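Endoribonuclease L-PSP/chorismate mutase-like domain-containing protein (Shewanella oneidensis, PDB 2OTM) is of unknown function but has the YjgF/chorismate mutase-like fold and may act as an endoribonuclease. Local coordinates at residues Leu71-Ala76 against Ser117-Glu122; Ala78-Ala83 against Val148-Glu153. One frame throughout, in Å; residues are numbered along the deposited sequence.

Contact 1: Leu71-Ala76 against Ser117-Glu122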
# COMPACT_ATOMS: atom_id res chain seq x y z
N LEU B 71 -19.97 3.82 1.97
CA LEU B 71 -20.61 2.87 1.05
C LEU B 71 -19.60 1.85 0.51
O LEU B 71 -19.90 0.66 0.41
CB LEU B 71 -21.31 3.61 -0.09
CG LEU B 71 -22.14 2.80 -1.06
CD1 LEU B 71 -23.18 1.89 -0.37
CD2 LEU B 71 -22.76 3.76 -2.10
N ALA B 72 -18.40 2.31 0.14
CA ALA B 72 -17.33 1.37 -0.29
C ALA B 72 -17.00 0.36 0.81
O ALA B 72 -16.73 -0.83 0.55
CB ALA B 72 -16.07 2.18 -0.70
N THR B 73 -17.02 0.83 2.06
CA THR B 73 -16.71 -0.03 3.20
C THR B 73 -17.86 -1.02 3.44
O THR B 73 -17.64 -2.17 3.78
CB THR B 73 -16.40 0.78 4.45
OG1 THR B 73 -15.27 1.64 4.18
CG2 THR B 73 -16.08 -0.14 5.61
N LEU B 74 -19.09 -0.58 3.23
CA LEU B 74 -20.22 -1.51 3.30
C LEU B 74 -20.05 -2.61 2.27
O LEU B 74 -20.33 -3.78 2.57
CB LEU B 74 -21.54 -0.77 3.07
CG LEU B 74 -22.82 -1.55 3.34
CD1 LEU B 74 -22.91 -1.94 4.84
CD2 LEU B 74 -24.02 -0.71 2.90
N ASN B 75 -19.62 -2.25 1.06
CA ASN B 75 -19.27 -3.23 0.03
C ASN B 75 -18.15 -4.16 0.48
O ASN B 75 -18.26 -5.37 0.33
CB ASN B 75 -18.89 -2.54 -1.30
CG ASN B 75 -20.09 -2.19 -2.15
OD1 ASN B 75 -20.48 -2.98 -3.03
ND2 ASN B 75 -20.73 -1.05 -1.86
N ALA B 76 -17.10 -3.60 1.07
CA ALA B 76 -16.00 -4.40 1.61
C ALA B 76 -16.47 -5.39 2.69
O ALA B 76 -15.97 -6.51 2.77
CB ALA B 76 -14.89 -3.48 2.17
N SER B 117 -13.62 4.40 8.42
CA SER B 117 -13.19 4.08 9.79
C SER B 117 -14.36 4.04 10.75
O SER B 117 -14.45 3.12 11.57
CB SER B 117 -12.10 5.05 10.27
OG SER B 117 -10.90 4.91 9.51
N ASP B 118 -15.27 5.02 10.65
CA ASP B 118 -16.41 5.08 11.58
C ASP B 118 -17.32 3.88 11.39
O ASP B 118 -17.89 3.38 12.35
CB ASP B 118 -17.23 6.36 11.37
CG ASP B 118 -16.49 7.62 11.79
OD1 ASP B 118 -15.44 7.53 12.46
OD2 ASP B 118 -16.99 8.71 11.47
N LEU B 119 -17.52 3.44 10.16
CA LEU B 119 -18.41 2.27 9.94
C LEU B 119 -17.79 0.98 10.52
O LEU B 119 -18.47 0.14 11.10
CB LEU B 119 -18.72 2.09 8.47
CG LEU B 119 -19.76 1.00 8.15
CD1 LEU B 119 -21.17 1.34 8.63
CD2 LEU B 119 -19.72 0.74 6.64
N LEU B 120 -16.47 0.85 10.38
CA LEU B 120 -15.79 -0.33 10.94
C LEU B 120 -16.02 -0.40 12.46
O LEU B 120 -16.33 -1.47 13.02
CB LEU B 120 -14.31 -0.29 10.62
CG LEU B 120 -13.93 -0.48 9.14
CD1 LEU B 120 -12.41 -0.41 8.91
CD2 LEU B 120 -14.50 -1.83 8.63
N LEU B 121 -15.91 0.74 13.12
CA LEU B 121 -16.13 0.81 14.57
C LEU B 121 -17.60 0.57 14.92
O LEU B 121 -17.90 -0.14 15.88
CB LEU B 121 -15.64 2.15 15.11
CG LEU B 121 -14.12 2.34 15.08
CD1 LEU B 121 -13.75 3.79 15.35
CD2 LEU B 121 -13.44 1.41 16.05
N GLU B 122 -18.51 1.14 14.14
CA GLU B 122 -19.95 0.98 14.37
C GLU B 122 -20.37 -0.48 14.26
O GLU B 122 -21.11 -1.02 15.09
CB GLU B 122 -20.70 1.81 13.35
CG GLU B 122 -22.21 1.75 13.41
CD GLU B 122 -22.86 2.63 12.33
OE1 GLU B 122 -22.15 3.46 11.69
OE2 GLU B 122 -24.08 2.48 12.12
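Thr-73 and Leu-119 carry most of the apolar contact, and their side chains slide past each other in opposite directions. Thr-73 CG2 lies 3.9 Å from Leu-119 CD2 and 3.8 Å from Leu-120 CD2, so one methyl fits against two leucine branches. Leu-120 meets the threonine at about a right angle. Leu-119 CD2 also comes within 3.7 Å of Leu-74 N and 4.3 Å of Leu-74 CB; this branch therefore packs on the helix backbone as well as on side chains.

The polar bonds lie within the helices or lead to other parts of the protein. With chi1 of Thr-73 at -60°, OG1 stands beside its own backbone nitrogen and bonds to Cys-69 O one turn back, while CG2 is left to meet the leucines. Facing elsewhere, Leu-71 O accepts both Asn-75 N and Asn-75 ND2, which reach it from opposite faces of its carbonyl plane. Asn-75 ND2 lies 3.0 Å from Leu-71 O in a nearly straight bond (173°), coming from above the carbonyl plane rather than along a lone pair, and also bonds to Tyr-45 O. Asp-118 OD1 hydrogen-bonds to Asn-26 ND2 of the second subunit.

The axes of segments 71-76 and 117-122 approach to 9.4 Å with a signed crossing angle of -45°, and the closest CA atoms, those of Thr-73 and Leu-119, are 7.3 Å apart. Helices 62-84 and 109-124 thus pair side by side on one face of the sheet: Ala-72 and Thr-73 rest on Val-148 of strand 146-153, and Leu-120 reaches Ile-93 and Leu-96 of strand 92-100.

Contact 2: Ala78-Ala83 against Val148-Glu153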
# COMPACT_ATOMS: atom_id res chain seq x y z
N ALA B 78 -19.49 -6.66 2.87
CA ALA B 78 -20.19 -7.69 2.12
C ALA B 78 -19.18 -8.73 1.60
O ALA B 78 -19.44 -9.95 1.64
CB ALA B 78 -21.03 -7.08 0.97
N GLN B 79 -18.02 -8.27 1.16
CA GLN B 79 -17.01 -9.17 0.65
C GLN B 79 -16.50 -10.08 1.76
O GLN B 79 -16.31 -11.27 1.56
CB GLN B 79 -15.84 -8.34 0.09
CG GLN B 79 -14.73 -9.16 -0.55
CD GLN B 79 -15.24 -9.84 -1.78
OE1 GLN B 79 -15.40 -9.20 -2.81
NE2 GLN B 79 -15.53 -11.14 -1.67
N LEU B 80 -16.30 -9.51 2.94
CA LEU B 80 -15.80 -10.26 4.09
C LEU B 80 -16.84 -11.30 4.50
O LEU B 80 -16.48 -12.43 4.84
CB LEU B 80 -15.49 -9.34 5.27
CG LEU B 80 -14.33 -8.35 5.09
CD1 LEU B 80 -14.22 -7.50 6.33
CD2 LEU B 80 -13.02 -9.08 4.77
N LYS B 81 -18.11 -10.91 4.48
CA LYS B 81 -19.17 -11.85 4.86
C LYS B 81 -19.25 -13.03 3.91
O LYS B 81 -19.53 -14.17 4.33
CB LYS B 81 -20.54 -11.17 4.89
CG LYS B 81 -21.66 -12.15 5.31
CD LYS B 81 -22.74 -11.50 6.11
CE LYS B 81 -23.91 -12.47 6.37
NZ LYS B 81 -23.70 -13.40 7.53
N GLN B 82 -19.02 -12.77 2.63
CA GLN B 82 -18.98 -13.84 1.65
C GLN B 82 -17.84 -14.79 1.92
O GLN B 82 -18.00 -16.00 1.81
CB GLN B 82 -18.87 -13.27 0.24
CG GLN B 82 -19.16 -14.27 -0.85
CD GLN B 82 -18.71 -13.76 -2.20
OE1 GLN B 82 -19.52 -13.54 -3.09
NE2 GLN B 82 -17.40 -13.53 -2.35
N ALA B 83 -16.69 -14.25 2.29
CA ALA B 83 -15.54 -15.06 2.59
C ALA B 83 -15.70 -15.88 3.87
O ALA B 83 -15.29 -17.03 3.89
CB ALA B 83 -14.32 -14.17 2.71
N VAL B 148 -11.64 1.17 -1.36
CA VAL B 148 -11.35 0.74 -0.00
C VAL B 148 -10.87 -0.70 -0.03
O VAL B 148 -11.38 -1.53 -0.79
CB VAL B 148 -12.64 0.91 0.89
CG1 VAL B 148 -12.54 0.12 2.16
CG2 VAL B 148 -12.89 2.41 1.16
N TYR B 149 -9.87 -0.99 0.81
CA TYR B 149 -9.33 -2.32 1.02
C TYR B 149 -9.34 -2.59 2.52
O TYR B 149 -8.91 -1.76 3.31
CB TYR B 149 -7.88 -2.40 0.55
CG TYR B 149 -7.68 -2.15 -0.92
CD1 TYR B 149 -7.68 -0.86 -1.44
CD2 TYR B 149 -7.42 -3.20 -1.78
CE1 TYR B 149 -7.47 -0.65 -2.81
CE2 TYR B 149 -7.22 -3.00 -3.16
CZ TYR B 149 -7.26 -1.71 -3.66
OH TYR B 149 -7.03 -1.53 -5.00
N LEU B 150 -9.78 -3.78 2.90
CA LEU B 150 -9.81 -4.20 4.30
C LEU B 150 -8.94 -5.43 4.50
O LEU B 150 -8.75 -6.22 3.59
CB LEU B 150 -11.22 -4.53 4.74
CG LEU B 150 -12.25 -3.40 4.75
CD1 LEU B 150 -13.54 -3.90 5.32
CD2 LEU B 150 -11.76 -2.21 5.53
N PHE B 151 -8.40 -5.55 5.71
CA PHE B 151 -7.56 -6.65 6.12
C PHE B 151 -8.09 -7.12 7.49
O PHE B 151 -8.26 -6.30 8.41
CB PHE B 151 -6.13 -6.19 6.31
CG PHE B 151 -5.49 -5.60 5.06
CD1 PHE B 151 -5.77 -4.31 4.67
CD2 PHE B 151 -4.62 -6.34 4.32
CE1 PHE B 151 -5.20 -3.77 3.54
CE2 PHE B 151 -4.03 -5.80 3.18
CZ PHE B 151 -4.33 -4.53 2.80
N ALA B 152 -8.37 -8.42 7.60
CA ALA B 152 -9.02 -9.00 8.76
C ALA B 152 -8.23 -10.18 9.25
O ALA B 152 -7.61 -10.89 8.46
CB ALA B 152 -10.45 -9.43 8.43
N GLU B 153 -8.26 -10.37 10.56
CA GLU B 153 -7.69 -11.54 11.22
C GLU B 153 -8.80 -12.52 11.55
O GLU B 153 -9.82 -12.13 12.11
CB GLU B 153 -6.98 -11.13 12.52
CG GLU B 153 -6.20 -12.26 13.14
CD GLU B 153 -5.59 -11.94 14.50
OE1 GLU B 153 -5.82 -10.85 15.05
OE2 GLU B 153 -4.90 -12.84 15.01
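Next in sequence to Leu-80, which packs on Leu-150, Lys-81 has its NZ gripped by two groups: a salt bridge to Glu-7 OE2 and a hydrogen bond to Gly-85 O. This grip ties the helix to Glu-7 and to Gly-85 just past the helix end, and takes no part in the contact with the strand.

The contact itself is apolar. Leu-80 CD1 touches Leu-150 CD1 at 3.8 Å, the two side chains crossing at about a right angle. The other branch of the same residue, Leu-80 CD2, is 4.5 Å from Ala-152 CB, a looser approach, and so the fork of one leucine spans two alternate strand residues. CG lies anti to the carbonyl carbon in both leucines (chi1 -66° for Leu-80 and -64° for Leu-150), and the CD1 methyls meet between helix and strand. The nearest CA pair, Leu-80 and Ala-152, stands 8.3 Å apart.

The backbone N of Leu-150 is hydrogen-bonded to Thr-39 OG1, tying it to the adjacent strand 36-39. Leu-80 also lies over Leu-37 and Thr-39 of strand 36-39 and Ile-93 of strand 92-100, the two strands that flank 146-153. Helix 62-84 thus covers this middle strand on one face; on the other, the intervening Phe-151 points away from the helix and meets Arg-95 of the third subunit.

Overall arrangement
Contacts 1 and 2 share helix 62-84, and their centres are 10 Å apart. Their segments alternate along the chain. The two touch directly: Ala-76 CB lies 3.5 Å from Leu-150 CD1, Ala-72 CB 3.7 Å from Val-148 CG2, and Leu-120 CD1 3.9 Å from Leu-150 CD2. Leu-150 is therefore met by both helices and makes the two contacts one continuous apolar layer between helices and sheet, consistent with the alpha/beta sandwich arrangement of YjgF-like subunits. The bound calcium ion is about 12 Å from the side chain of Leu-150, so the leucine itself takes no part in binding it. Both contacts are buried; the third subunit packs on Tyr-149 and Phe-151, and the second on Leu-121.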